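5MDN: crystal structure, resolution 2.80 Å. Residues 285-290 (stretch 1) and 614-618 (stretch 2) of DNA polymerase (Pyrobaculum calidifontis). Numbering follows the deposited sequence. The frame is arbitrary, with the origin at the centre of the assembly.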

# COMPACT_ATOMS: atom_id res chain seq x y z
N PHE A 285 -3.48 5.95 0.75
CA PHE A 285 -3.92 7.29 1.13
C PHE A 285 -5.35 7.54 0.67
O PHE A 285 -5.61 7.64 -0.53
CB PHE A 285 -2.98 8.36 0.55
CG PHE A 285 -1.55 8.20 0.96
CD1 PHE A 285 -1.21 7.74 2.22
CD2 PHE A 285 -0.53 8.54 0.08
CE1 PHE A 285 0.11 7.60 2.59
CE2 PHE A 285 0.80 8.40 0.45
CZ PHE A 285 1.11 7.93 1.71
N PRO A 286 -6.31 7.65 1.60
CA PRO A 286 -7.71 7.81 1.20
C PRO A 286 -8.09 9.22 0.75
O PRO A 286 -9.24 9.42 0.35
CB PRO A 286 -8.46 7.43 2.49
CG PRO A 286 -7.54 7.89 3.57
CD PRO A 286 -6.14 7.62 3.06
N GLU A 287 -7.17 10.18 0.82
CA GLU A 287 -7.50 11.57 0.49
C GLU A 287 -7.43 11.87 -1.01
O GLU A 287 -8.07 12.82 -1.46
CB GLU A 287 -6.56 12.52 1.24
CG GLU A 287 -6.44 12.25 2.73
CD GLU A 287 -5.06 11.77 3.12
OE1 GLU A 287 -4.68 10.66 2.71
OE2 GLU A 287 -4.34 12.52 3.82
N ILE A 288 -6.66 11.09 -1.78
CA ILE A 288 -6.21 11.56 -3.09
C ILE A 288 -7.28 11.32 -4.16
O ILE A 288 -7.45 12.15 -5.07
CB ILE A 288 -4.88 10.89 -3.45
CG1 ILE A 288 -3.83 11.13 -2.35
CG2 ILE A 288 -4.38 11.38 -4.80
CD1 ILE A 288 -2.87 12.27 -2.64
N LYS A 289 -7.97 10.18 -4.10
CA LYS A 289 -9.16 9.88 -4.90
C LYS A 289 -8.85 9.56 -6.37
O LYS A 289 -9.68 8.94 -7.04
CB LYS A 289 -10.17 11.04 -4.81
CG LYS A 289 -10.58 11.67 -6.13
CD LYS A 289 -12.07 11.51 -6.36
CE LYS A 289 -12.46 11.97 -7.76
NZ LYS A 289 -13.92 11.80 -8.01
N VAL A 290 -7.68 9.94 -6.86
CA VAL A 290 -7.36 9.70 -8.27
C VAL A 290 -6.03 8.97 -8.40
O VAL A 290 -5.94 7.94 -9.09
CB VAL A 290 -7.35 11.02 -9.06
CG1 VAL A 290 -6.67 12.13 -8.27
CG2 VAL A 290 -6.67 10.82 -10.41
N ILE A 614 -7.72 20.62 -2.04
CA ILE A 614 -8.94 19.85 -1.80
C ILE A 614 -8.56 18.38 -1.69
O ILE A 614 -7.72 17.88 -2.46
CB ILE A 614 -9.97 20.08 -2.93
CG1 ILE A 614 -10.56 21.50 -2.89
CG2 ILE A 614 -11.09 19.04 -2.87
CD1 ILE A 614 -9.69 22.55 -3.55
N ASP A 615 -9.17 17.67 -0.75
CA ASP A 615 -9.09 16.22 -0.70
C ASP A 615 -10.48 15.63 -0.57
O ASP A 615 -11.38 16.24 0.01
CB ASP A 615 -8.16 15.71 0.43
CG ASP A 615 -8.51 16.28 1.80
OD1 ASP A 615 -9.70 16.56 2.08
OD2 ASP A 615 -7.59 16.42 2.63
N ILE A 616 -10.66 14.44 -1.14
CA ILE A 616 -11.98 13.85 -1.33
C ILE A 616 -11.95 12.44 -0.75
O ILE A 616 -11.07 11.65 -1.08
CB ILE A 616 -12.37 13.82 -2.82
CG1 ILE A 616 -12.37 15.23 -3.40
CG2 ILE A 616 -13.74 13.17 -3.00
CD1 ILE A 616 -12.59 15.29 -4.89
N VAL A 617 -12.92 12.14 0.11
CA VAL A 617 -12.99 10.87 0.82
C VAL A 617 -14.31 10.20 0.47
O VAL A 617 -15.36 10.84 0.50
CB VAL A 617 -12.86 11.06 2.34
CG1 VAL A 617 -12.97 9.72 3.06
CG2 VAL A 617 -11.55 11.75 2.68
N GLY A 618 -14.24 8.91 0.14
CA GLY A 618 -15.41 8.19 -0.33
C GLY A 618 -15.55 8.21 -1.84
O GLY A 618 -15.01 9.07 -2.54

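The two stretches, distant in sequence within one chain, meet along a small interface that buries 277 Å² and is held by a single backbone hydrogen bond. Stretch 2 runs as a strand from Ile 614 to Val 617, whereas stretch 1 has no regular secondary structure.

Ile 614 opens the strand without touching stretch 1; the end of its side chain leads away. Contact begins at Asp 615, whose CA-to-CB bond points toward stretch 1. The CA atoms of the two stretches come nearest here, 5.1 Å apart between Asp 615 and Glu 287. The CB of Asp 615 packs 3.5 Å from the O of Glu 287 and 3.7 Å from the CB of Glu 287. This approach involves no pairing of the two acidic groups: the end of the Glu 287 side chain leads away, and both carboxylate oxygens of Asp 615 are hydrogen-bonded elsewhere in the structure.

The N of Ile 616 donates to the O of Glu 287 over 3.1 Å, and the N-H...O angle of 162° makes the bond nearly straight. The carbonyl of the same residue is less favorably placed: Ile 616 O lies 3.2 Å from Pro 286 O and 3.2 Å from Glu 287 O, and as all three are acceptors, neither approach can be a hydrogen bond. Lys 289 adds aliphatic packing, its CB lying 4.1 Å from the CB of Ile 616 and 3.9 Å from Ile 616 O, while its NZ is hydrogen-bonded elsewhere.

At Val 617 the contact thins to van der Waals packing, with CG2 of Val 617 4.0 Å from the O of Pro 286. Gly 618 then leaves the strand without direct contact; at its backbone angles, phi 92° and psi 159°, a CB would be jammed against the carbonyl O of Val 617.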